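Local coordinates for nucleoprotein (Schmallenberg virus, PDB 4JNG) that encapsidates the viral genomic RNA as a homotetramer-forming nucleoprotein, protecting it from nucleases and presenting it as template for transcription and replication, at residues E21-F27 with Y99-W103; I122-E128 with Y141-P146; D156-V161 with E200-A204. Residue numbers count along the deposited sequence, not the author numbering.

Contact 1 (E21-F27 with Y99-W103)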
loop_
_atom_site.group_PDB
_atom_site.type_symbol
_atom_site.label_atom_id
_atom_site.label_comp_id
_atom_site.label_asym_id
_atom_site.label_seq_id
_atom_site.Cartn_x
_atom_site.Cartn_y
_atom_site.Cartn_z
ATOM N N GLU B 21 -1.978 35.406 -10.851
ATOM C CA GLU B 21 -2.796 36.611 -10.998
ATOM C C GLU B 21 -3.372 36.709 -12.406
ATOM O O GLU B 21 -4.544 37.056 -12.575
ATOM C CB GLU B 21 -1.982 37.872 -10.666
ATOM C CG GLU B 21 -1.359 37.895 -9.266
ATOM C CD GLU B 21 -2.383 37.982 -8.144
ATOM O OE1 GLU B 21 -3.545 38.361 -8.410
ATOM O OE2 GLU B 21 -2.029 37.677 -6.980
ATOM N N VAL B 22 -2.564 36.391 -13.414
ATOM C CA VAL B 22 -3.031 36.386 -14.799
ATOM C C VAL B 22 -3.933 35.184 -15.069
ATOM O O VAL B 22 -4.925 35.306 -15.791
ATOM C CB VAL B 22 -1.863 36.425 -15.810
ATOM C CG1 VAL B 22 -2.354 36.179 -17.232
ATOM C CG2 VAL B 22 -1.154 37.766 -15.725
ATOM N N GLY B 23 -3.601 34.035 -14.489
ATOM C CA GLY B 23 -4.457 32.856 -14.587
ATOM C C GLY B 23 -5.839 33.116 -13.985
ATOM O O GLY B 23 -6.865 32.728 -14.552
ATOM N N TYR B 24 -5.852 33.771 -12.831
ATOM C CA TYR B 24 -7.091 34.100 -12.135
ATOM C C TYR B 24 -7.996 34.970 -12.995
ATOM O O TYR B 24 -9.186 34.695 -13.140
ATOM C CB TYR B 24 -6.768 34.815 -10.831
ATOM C CG TYR B 24 -7.961 35.408 -10.119
ATOM C CD1 TYR B 24 -8.954 34.589 -9.596
ATOM C CD2 TYR B 24 -8.083 36.783 -9.954
ATOM C CE1 TYR B 24 -10.036 35.119 -8.934
ATOM C CE2 TYR B 24 -9.165 37.326 -9.290
ATOM C CZ TYR B 24 -10.145 36.483 -8.792
ATOM O OH TYR B 24 -11.213 36.976 -8.119
ATOM N N VAL B 25 -7.417 36.009 -13.574
ATOM C CA VAL B 25 -8.171 36.947 -14.382
ATOM C C VAL B 25 -8.696 36.261 -15.639
ATOM O O VAL B 25 -9.820 36.529 -16.051
ATOM C CB VAL B 25 -7.352 38.205 -14.713
ATOM C CG1 VAL B 25 -8.143 39.138 -15.617
ATOM C CG2 VAL B 25 -6.982 38.927 -13.430
ATOM N N ALA B 26 -7.912 35.348 -16.218
ATOM C CA ALA B 26 -8.380 34.567 -17.373
ATOM C C ALA B 26 -9.540 33.644 -17.002
ATOM O O ALA B 26 -10.438 33.403 -17.810
ATOM C CB ALA B 26 -7.242 33.761 -17.974
ATOM N N PHE B 27 -9.504 33.122 -15.781
ATOM C CA PHE B 27 -10.563 32.265 -15.267
ATOM C C PHE B 27 -11.848 33.070 -15.053
ATOM O O PHE B 27 -12.948 32.590 -15.359
ATOM C CB PHE B 27 -10.090 31.608 -13.969
ATOM C CG PHE B 27 -11.164 30.927 -13.181
ATOM C CD1 PHE B 27 -11.564 29.639 -13.495
ATOM C CD2 PHE B 27 -11.736 31.553 -12.088
ATOM C CE1 PHE B 27 -12.532 28.997 -12.747
ATOM C CE2 PHE B 27 -12.711 30.921 -11.335
ATOM C CZ PHE B 27 -13.113 29.639 -11.667
ATOM N N TYR B 99 -8.568 29.796 -7.412
ATOM C CA TYR B 99 -9.269 30.879 -8.097
ATOM C C TYR B 99 -10.631 31.148 -7.443
ATOM O O TYR B 99 -10.930 32.292 -7.139
ATOM C CB TYR B 99 -9.440 30.596 -9.591
ATOM C CG TYR B 99 -8.153 30.497 -10.386
ATOM C CD1 TYR B 99 -6.942 31.023 -9.909
ATOM C CD2 TYR B 99 -8.148 29.891 -11.636
ATOM C CE1 TYR B 99 -5.778 30.930 -10.657
ATOM C CE2 TYR B 99 -6.985 29.796 -12.388
ATOM C CZ TYR B 99 -5.809 30.319 -11.896
ATOM O OH TYR B 99 -4.672 30.222 -12.659
ATOM N N LEU B 100 -11.404 30.094 -7.182
ATOM C CA LEU B 100 -12.753 30.231 -6.595
ATOM C C LEU B 100 -12.713 30.827 -5.193
ATOM O O LEU B 100 -13.537 31.675 -4.856
ATOM C CB LEU B 100 -13.515 28.900 -6.579
ATOM C CG LEU B 100 -14.096 28.380 -7.896
ATOM C CD1 LEU B 100 -14.597 26.954 -7.709
ATOM C CD2 LEU B 100 -15.229 29.256 -8.435
ATOM N N ALA B 101 -11.760 30.385 -4.380
ATOM C CA ALA B 101 -11.529 30.983 -3.060
ATOM C C ALA B 101 -11.225 32.477 -3.177
ATOM O O ALA B 101 -11.770 33.288 -2.431
ATOM C CB ALA B 101 -10.395 30.272 -2.336
ATOM N N ARG B 102 -10.361 32.824 -4.122
ATOM C CA ARG B 102 -10.005 34.203 -4.385
ATOM C C ARG B 102 -11.211 35.008 -4.883
ATOM O O ARG B 102 -11.368 36.173 -4.529
ATOM C CB ARG B 102 -8.867 34.254 -5.408
ATOM C CG ARG B 102 -8.579 35.617 -6.007
ATOM C CD ARG B 102 -7.918 36.561 -5.031
ATOM N NE ARG B 102 -6.679 37.056 -5.620
ATOM C CZ ARG B 102 -6.585 38.068 -6.477
ATOM N NH1 ARG B 102 -7.652 38.764 -6.866
ATOM N NH2 ARG B 102 -5.402 38.390 -6.950
ATOM N N TRP B 103 -12.042 34.388 -5.714
ATOM C CA TRP B 103 -13.255 35.040 -6.201
ATOM C C TRP B 103 -14.197 35.358 -5.037
ATOM O O TRP B 103 -14.717 36.465 -4.956
ATOM C CB TRP B 103 -13.950 34.188 -7.260
ATOM C CG TRP B 103 -15.285 34.723 -7.667
ATOM C CD1 TRP B 103 -15.527 35.769 -8.503
ATOM C CD2 TRP B 103 -16.559 34.250 -7.237
ATOM N NE1 TRP B 103 -16.879 35.977 -8.631
ATOM C CE2 TRP B 103 -17.539 35.061 -7.858
ATOM C CE3 TRP B 103 -16.974 33.224 -6.383
ATOM C CZ2 TRP B 103 -18.905 34.870 -7.656
ATOM C CZ3 TRP B 103 -18.329 33.033 -6.183
ATOM C CH2 TRP B 103 -19.283 33.859 -6.814
#

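Contact 2 (I122-E128 with Y141-P146). With nucleotides of chain A.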
loop_
_atom_site.group_PDB
_atom_site.type_symbol
_atom_site.label_atom_id
_atom_site.label_comp_id
_atom_site.label_asym_id
_atom_site.label_seq_id
_atom_site.Cartn_x
_atom_site.Cartn_y
_atom_site.Cartn_z
ATOM N N ILE B 122 -21.447 28.777 2.005
ATOM C CA ILE B 122 -20.174 28.107 1.670
ATOM C C ILE B 122 -19.466 27.453 2.858
ATOM O O ILE B 122 -19.258 28.074 3.907
ATOM C CB ILE B 122 -19.218 29.078 0.949
ATOM C CG1 ILE B 122 -19.869 29.562 -0.347
ATOM C CG2 ILE B 122 -17.876 28.414 0.642
ATOM C CD1 ILE B 122 -19.200 30.772 -0.950
ATOM N N VAL B 123 -19.069 26.197 2.652
ATOM C CA VAL B 123 -18.444 25.379 3.671
ATOM C C VAL B 123 -17.032 24.998 3.227
ATOM O O VAL B 123 -16.839 24.505 2.125
ATOM C CB VAL B 123 -19.279 24.109 3.920
ATOM C CG1 VAL B 123 -18.731 23.339 5.099
ATOM C CG2 VAL B 123 -20.738 24.475 4.184
ATOM N N MET B 124 -16.051 25.242 4.084
ATOM C CA MET B 124 -14.661 24.853 3.815
ATOM C C MET B 124 -14.307 23.718 4.770
ATOM O O MET B 124 -13.852 23.961 5.888
ATOM C CB MET B 124 -13.719 26.047 4.010
ATOM C CG MET B 124 -12.288 25.854 3.505
ATOM S SD MET B 124 -12.109 25.637 1.716
ATOM C CE MET B 124 -13.090 27.005 1.096
ATOM N N PRO B 125 -14.538 22.466 4.340
ATOM C CA PRO B 125 -14.119 21.337 5.155
ATOM C C PRO B 125 -12.617 21.154 5.056
ATOM O O PRO B 125 -12.129 20.499 4.146
ATOM C CB PRO B 125 -14.862 20.148 4.533
ATOM C CG PRO B 125 -15.653 20.677 3.398
ATOM C CD PRO B 125 -15.098 22.019 3.060
ATOM N N LEU B 126 -11.905 21.752 5.999
ATOM C CA LEU B 126 -10.440 21.810 6.006
ATOM C C LEU B 126 -10.089 22.880 7.026
ATOM O O LEU B 126 -9.188 22.709 7.849
ATOM C CB LEU B 126 -9.864 22.183 4.629
ATOM C CG LEU B 126 -9.386 21.036 3.744
ATOM C CD1 LEU B 126 -9.632 21.309 2.267
ATOM C CD2 LEU B 126 -7.913 20.769 3.993
ATOM N N ALA B 127 -10.809 23.994 6.930
ATOM C CA ALA B 127 -10.790 25.039 7.934
ATOM C C ALA B 127 -11.490 24.561 9.192
ATOM O O ALA B 127 -10.978 24.748 10.295
ATOM C CB ALA B 127 -11.483 26.293 7.401
ATOM N N GLU B 128 -12.660 23.947 9.013
ATOM C CA GLU B 128 -13.521 23.565 10.129
ATOM C C GLU B 128 -12.831 22.631 11.099
ATOM O O GLU B 128 -12.797 22.888 12.306
ATOM C CB GLU B 128 -14.807 22.890 9.624
ATOM C CG GLU B 128 -15.768 23.802 8.876
ATOM C CD GLU B 128 -16.258 24.964 9.718
ATOM O OE1 GLU B 128 -15.473 25.489 10.536
ATOM O OE2 GLU B 128 -17.429 25.365 9.557
ATOM N N TYR B 141 -10.391 31.706 6.965
ATOM C CA TYR B 141 -11.279 30.599 6.625
ATOM C C TYR B 141 -11.099 30.130 5.184
ATOM O O TYR B 141 -11.032 28.936 4.919
ATOM C CB TYR B 141 -12.742 31.013 6.850
ATOM C CG TYR B 141 -13.740 29.885 6.712
ATOM C CD1 TYR B 141 -13.899 28.947 7.723
ATOM C CD2 TYR B 141 -14.531 29.758 5.573
ATOM C CE1 TYR B 141 -14.808 27.911 7.606
ATOM C CE2 TYR B 141 -15.451 28.728 5.450
ATOM C CZ TYR B 141 -15.583 27.807 6.471
ATOM O OH TYR B 141 -16.493 26.777 6.348
ATOM N N LEU B 142 -11.044 31.075 4.254
ATOM C CA LEU B 142 -10.864 30.734 2.851
ATOM C C LEU B 142 -9.406 30.417 2.562
ATOM O O LEU B 142 -9.110 29.701 1.611
ATOM C CB LEU B 142 -11.334 31.867 1.947
ATOM C CG LEU B 142 -12.817 32.221 2.009
ATOM C CD1 LEU B 142 -13.045 33.474 1.192
ATOM C CD2 LEU B 142 -13.696 31.086 1.504
ATOM N N GLY B 143 -8.509 30.945 3.390
ATOM C CA GLY B 143 -7.080 30.625 3.306
ATOM C C GLY B 143 -6.759 29.146 3.442
ATOM O O GLY B 143 -5.667 28.711 3.065
ATOM N N PHE B 144 -7.700 28.377 3.980
ATOM C CA PHE B 144 -7.565 26.924 4.089
ATOM C C PHE B 144 -7.796 26.187 2.765
ATOM O O PHE B 144 -7.493 24.996 2.664
ATOM C CB PHE B 144 -8.540 26.375 5.142
ATOM C CG PHE B 144 -8.009 26.415 6.550
ATOM C CD1 PHE B 144 -7.122 25.440 6.999
ATOM C CD2 PHE B 144 -8.406 27.409 7.434
ATOM C CE1 PHE B 144 -6.636 25.467 8.294
ATOM C CE2 PHE B 144 -7.917 27.440 8.731
ATOM C CZ PHE B 144 -7.029 26.468 9.160
ATOM N N ALA B 145 -8.339 26.868 1.756
ATOM C CA ALA B 145 -8.629 26.212 0.482
ATOM C C ALA B 145 -7.350 25.745 -0.221
ATOM O O ALA B 145 -6.336 26.441 -0.191
ATOM C CB ALA B 145 -9.407 27.139 -0.432
ATOM N N PRO B 146 -7.393 24.566 -0.864
ATOM C CA PRO B 146 -6.248 24.233 -1.719
ATOM C C PRO B 146 -6.139 25.280 -2.820
ATOM O O PRO B 146 -7.175 25.756 -3.324
ATOM C CB PRO B 146 -6.617 22.863 -2.302
ATOM C CG PRO B 146 -7.639 22.310 -1.375
ATOM C CD PRO B 146 -8.384 23.481 -0.816
ATOM P P U A 29 -9.293 14.482 6.553
ATOM O OP1 U A 29 -10.038 13.951 7.724
ATOM O OP2 U A 29 -8.940 13.572 5.434
ATOM O "O5'" U A 29 -10.084 15.718 5.935
ATOM C "C5'" U A 29 -10.783 16.655 6.775
ATOM C "C4'" U A 29 -11.989 17.190 6.043
ATOM O "O4'" U A 29 -11.548 17.859 4.827
ATOM C "C3'" U A 29 -13.005 16.137 5.603
ATOM O "O3'" U A 29 -14.337 16.629 5.747
ATOM C "C2'" U A 29 -12.644 15.921 4.137
ATOM O "O2'" U A 29 -13.668 15.390 3.323
ATOM C "C1'" U A 29 -12.258 17.339 3.724
ATOM N N1 U A 29 -11.408 17.424 2.526
ATOM C C2 U A 29 -11.658 18.445 1.627
ATOM O O2 U A 29 -12.529 19.281 1.797
ATOM N N3 U A 29 -10.844 18.453 0.521
ATOM C C4 U A 29 -9.830 17.567 0.225
ATOM O O4 U A 29 -9.186 17.708 -0.815
ATOM C C5 U A 29 -9.638 16.536 1.198
ATOM C C6 U A 29 -10.412 16.501 2.289
ATOM P P U A 30 -15.421 15.854 6.656
ATOM O OP1 U A 30 -14.712 14.861 7.501
ATOM O OP2 U A 30 -16.525 15.415 5.764
ATOM O "O5'" U A 30 -15.964 17.003 7.618
ATOM C "C5'" U A 30 -15.854 18.370 7.207
ATOM C "C4'" U A 30 -16.704 19.295 8.047
ATOM O "O4'" U A 30 -17.243 20.329 7.174
ATOM C "C3'" U A 30 -17.912 18.694 8.762
ATOM O "O3'" U A 30 -17.585 18.270 10.085
ATOM C "C2'" U A 30 -18.872 19.878 8.811
ATOM O "O2'" U A 30 -18.586 20.785 9.855
ATOM C "C1'" U A 30 -18.613 20.535 7.459
ATOM N N1 U A 30 -19.414 19.965 6.365
ATOM C C2 U A 30 -20.665 20.508 6.140
ATOM O O2 U A 30 -21.112 21.433 6.796
ATOM N N3 U A 30 -21.365 19.937 5.109
ATOM C C4 U A 30 -20.962 18.895 4.302
ATOM O O4 U A 30 -21.715 18.490 3.415
ATOM C C5 U A 30 -19.662 18.379 4.604
ATOM C C6 U A 30 -18.950 18.918 5.600
ATOM P P U A 28 -5.205 12.402 3.784
ATOM O OP1 U A 28 -5.517 11.295 4.722
ATOM O OP2 U A 28 -5.869 12.440 2.458
ATOM O "O5'" U A 28 -5.479 13.771 4.554
ATOM C "C5'" U A 28 -5.263 13.873 5.974
ATOM C "C4'" U A 28 -5.618 15.254 6.470
ATOM O "O4'" U A 28 -4.766 16.241 5.840
ATOM C "C3'" U A 28 -7.030 15.718 6.154
ATOM O "O3'" U A 28 -7.953 15.168 7.085
ATOM C "C2'" U A 28 -6.903 17.238 6.220
ATOM O "O2'" U A 28 -7.095 17.785 7.508
ATOM C "C1'" U A 28 -5.478 17.460 5.702
ATOM N N1 U A 28 -5.431 17.862 4.289
ATOM C C2 U A 28 -5.142 19.181 4.001
ATOM O O2 U A 28 -4.925 20.016 4.865
ATOM N N3 U A 28 -5.113 19.488 2.664
ATOM C C4 U A 28 -5.339 18.632 1.607
ATOM O O4 U A 28 -5.276 19.062 0.455
ATOM C C5 U A 28 -5.634 17.284 1.985
ATOM C C6 U A 28 -5.673 16.955 3.281
#

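Contact 3 (D156-V161 with E200-A204)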
loop_
_atom_site.group_PDB
_atom_site.type_symbol
_atom_site.label_atom_id
_atom_site.label_comp_id
_atom_site.label_asym_id
_atom_site.label_seq_id
_atom_site.Cartn_x
_atom_site.Cartn_y
_atom_site.Cartn_z
ATOM N N ASP B 156 -3.755 37.357 3.174
ATOM C CA ASP B 156 -2.991 37.879 4.305
ATOM C C ASP B 156 -2.113 36.798 4.929
ATOM O O ASP B 156 -2.203 36.527 6.126
ATOM C CB ASP B 156 -3.953 38.473 5.349
ATOM C CG ASP B 156 -4.684 39.702 4.838
ATOM O OD1 ASP B 156 -4.042 40.572 4.205
ATOM O OD2 ASP B 156 -5.904 39.810 5.082
ATOM N N PHE B 157 -1.305 36.161 4.081
ATOM C CA PHE B 157 -0.309 35.155 4.484
ATOM C C PHE B 157 -0.843 33.883 5.155
ATOM O O PHE B 157 -0.054 33.026 5.539
ATOM C CB PHE B 157 0.765 35.793 5.387
ATOM C CG PHE B 157 1.821 36.552 4.634
ATOM C CD1 PHE B 157 2.794 35.875 3.912
ATOM C CD2 PHE B 157 1.855 37.942 4.663
ATOM C CE1 PHE B 157 3.775 36.569 3.220
ATOM C CE2 PHE B 157 2.831 38.641 3.975
ATOM C CZ PHE B 157 3.793 37.953 3.252
ATOM N N TYR B 158 -2.156 33.725 5.285
ATOM C CA TYR B 158 -2.689 32.593 6.053
ATOM C C TYR B 158 -2.309 31.207 5.510
ATOM O O TYR B 158 -1.973 30.324 6.292
ATOM C CB TYR B 158 -4.209 32.713 6.250
ATOM C CG TYR B 158 -4.562 33.670 7.363
ATOM C CD1 TYR B 158 -4.125 33.432 8.663
ATOM C CD2 TYR B 158 -5.298 34.822 7.124
ATOM C CE1 TYR B 158 -4.425 34.304 9.694
ATOM C CE2 TYR B 158 -5.603 35.701 8.152
ATOM C CZ TYR B 158 -5.165 35.434 9.433
ATOM O OH TYR B 158 -5.462 36.297 10.457
ATOM N N PRO B 159 -2.365 31.009 4.178
ATOM C CA PRO B 159 -2.033 29.686 3.646
ATOM C C PRO B 159 -0.589 29.260 3.950
ATOM O O PRO B 159 -0.337 28.084 4.174
ATOM C CB PRO B 159 -2.245 29.844 2.134
ATOM C CG PRO B 159 -3.178 30.991 1.996
ATOM C CD PRO B 159 -2.853 31.918 3.128
ATOM N N LEU B 160 0.329 30.223 3.958
ATOM C CA LEU B 160 1.724 29.979 4.322
ATOM C C LEU B 160 1.870 29.465 5.745
ATOM O O LEU B 160 2.515 28.443 5.971
ATOM C CB LEU B 160 2.558 31.252 4.167
ATOM C CG LEU B 160 3.979 31.191 4.743
ATOM C CD1 LEU B 160 4.799 30.088 4.096
ATOM C CD2 LEU B 160 4.657 32.541 4.584
ATOM N N VAL B 161 1.279 30.184 6.696
ATOM C CA VAL B 161 1.427 29.840 8.112
ATOM C C VAL B 161 0.549 28.646 8.498
ATOM O O VAL B 161 0.929 27.858 9.362
ATOM C CB VAL B 161 1.187 31.050 9.052
ATOM C CG1 VAL B 161 2.110 32.203 8.679
ATOM C CG2 VAL B 161 -0.270 31.503 9.051
ATOM N N GLU B 200 4.459 40.980 9.497
ATOM C CA GLU B 200 3.126 40.535 9.075
ATOM C C GLU B 200 2.981 39.023 9.207
ATOM O O GLU B 200 1.956 38.532 9.678
ATOM C CB GLU B 200 2.833 40.944 7.621
ATOM C CG GLU B 200 1.817 42.068 7.457
ATOM C CD GLU B 200 2.392 43.446 7.729
ATOM O OE1 GLU B 200 3.282 43.569 8.596
ATOM O OE2 GLU B 200 1.943 44.413 7.077
ATOM N N ILE B 201 4.014 38.292 8.790
ATOM C CA ILE B 201 3.962 36.831 8.765
ATOM C C ILE B 201 3.911 36.283 10.184
ATOM O O ILE B 201 3.084 35.420 10.486
ATOM C CB ILE B 201 5.156 36.222 7.998
ATOM C CG1 ILE B 201 5.122 36.666 6.532
ATOM C CG2 ILE B 201 5.118 34.696 8.056
ATOM C CD1 ILE B 201 6.440 36.503 5.806
ATOM N N LYS B 202 4.784 36.797 11.048
ATOM C CA LYS B 202 4.803 36.391 12.453
ATOM C C LYS B 202 3.462 36.723 13.113
ATOM O O LYS B 202 2.957 35.950 13.929
ATOM C CB LYS B 202 5.957 37.063 13.214
ATOM C CG LYS B 202 6.703 36.135 14.166
ATOM C CD LYS B 202 5.775 35.460 15.165
ATOM C CE LYS B 202 6.544 34.850 16.326
ATOM N NZ LYS B 202 7.475 33.779 15.884
ATOM N N ALA B 203 2.888 37.868 12.746
ATOM C CA ALA B 203 1.565 38.253 13.234
ATOM C C ALA B 203 0.514 37.219 12.830
ATOM O O ALA B 203 -0.170 36.670 13.685
ATOM C CB ALA B 203 1.184 39.633 12.721
ATOM N N ALA B 204 0.410 36.940 11.531
ATOM C CA ALA B 204 -0.556 35.955 11.019
ATOM C C ALA B 204 -0.285 34.530 11.533
ATOM O O ALA B 204 -1.226 33.765 11.777
ATOM C CB ALA B 204 -0.579 35.971 9.498
#

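Contact 1 (E21-F27 with Y99-W103)
Tyr99 lies where the two backbones come closest, its CA 5.6 Å from the CA of Tyr24. Its ring lies on the backbone of segment 21-27: Tyr24 CA sits over the face, 3.8 Å from the centroid, a CH-pi contact. Tyr99 OH reaches 3.3 Å from Gly23 CA, where a CB would clash. Phe27 CB packs on Tyr99 CD2 at 3.5 Å, and Tyr99 CB lies over the Phe27 ring. Leu100 CD2 meets the edge of that ring, 3.9 Å from Phe27 CZ. Helix 20-31 crosses helix 93-110 steeply here: the axes of segments 21-27 and 99-103 approach to 10.3 Å at -77°. Leu100 also packs on Phe43 and Phe44 of helix 37-45. Arg102 covers a face of the Tyr24 ring, its CG 3.5 Å from the centroid, with an off-centre cation-pi contact from its guanidinium. Its salt bridge to Glu21 is modelled too tightly to fix its length; another joins Asp106. The Tyr24 ring runs along helix 93-110, CE1 3.5 Å from Tyr99 O and OH 3.4 Å from Trp103 CA.

Contact 2 (I122-E128 with Y141-P146)
This is a buried loop-to-turn contact at the RNA-binding surface. The loop after helix 112-121 has one side against the RNA and the other against Tyr141 of helix 138-142 and the type I turn Leu142-Ala145. One hydrogen bond ties them: Met124 N donates to Tyr141 OH at 2.8 Å. Met124 then runs along the turn. Its CB packs on Tyr141 CE2 at 3.5 Å, and its SD lies 3.8 Å from Ala145 CB. Ala127 fits between two rings, with CB 3.6 Å from Tyr141 CD1 and 3.3 Å from Phe144 CD2. Its CA also makes a CH-pi contact over the Phe144 face. Leu126 CD1 touches Pro146 CD at 4.0 Å. In the RNA, chain A, Leu126 CD2 is 3.2 Å from U28 C2, Leu126 CD1 is 3.6 Å from U29 N3, and Pro125 CB is 3.4 Å from U30 C5'. Helix 93-110 packs on Ile122, Leu142, Ala145 and Pro146, while helix 37-45 covers Ile122 to Pro125.

Contact 3 (D156-V161 with E200-A204)
Ala204 is the small knob at the middle of this contact. Its CB points toward segment 156-161 and enters a shallow hollow made by the backbone of Asp156 and the side chains of Phe157 and Tyr158. The walls are close: Ala204 CB is 3.8 Å from Asp156 O, 4.3 Å from Phe157 CB and 4.2 Å from Tyr158 CE1. The CA atoms of Tyr158 and Ala204 are 6.4 Å apart, those of Phe157 and Ile201 6.3 Å. One turn earlier on the helix, Ile201 is the larger bump. Its CG1 sits almost centrally over a face of the Phe157 ring, 3.5 Å from the centroid and 10° off the normal, a CH-pi contact. Its CG2 faces Leu160 CD2 at 4.1 Å and Val161 CG1 at 4.0 Å, so Ile201 is held by three side chains. The contact joins the start of helix 158-168 to helix 198-209; Leu160 also packs on helix 177-181 and Tyr158 on helix 138-142. Phe157 is at the N-cap position of helix 158-168, and its ring also stacks on Tyr185. Val161 packs against the backbone of helix 198-209, its CG1 3.8 Å from Ile201 O and its CG2 3.7 Å from Ala204 O. At the margin, Glu200 CB lies 4.3 Å from Phe157 CE2, and the end of the acidic side chain leads away. Arg223 of a second subunit packs on both Leu160 and Ile201, which places this junction beside a subunit interface, in keeping with the role of the C-terminus in oligomerization.

In the fold
From the N terminus, contact 1 closes first. It spans 71 residues that include helices 37-45 and 47-56 and the two-stranded hairpin, and brings helix 20-31 onto helix 93-110. Contact 2 closes a short loop of 12 residues. Contact 3 spans 38 residues and joins helix 158-168 to helix 198-209. The three follow in series; none nests in or crosses another. Contact 2 touches both others. Ala101 CB of contact 1 packs on Ala145 CB of contact 2 at 3.8 Å, and Gly143 O of contact 2 lies 3.5 Å from Pro159 CG of contact 3. Contacts 1 and 3 do not touch; their centres are about 21 Å apart. Contact 2 thus lies between helix 93-110 and the start of helix 158-168.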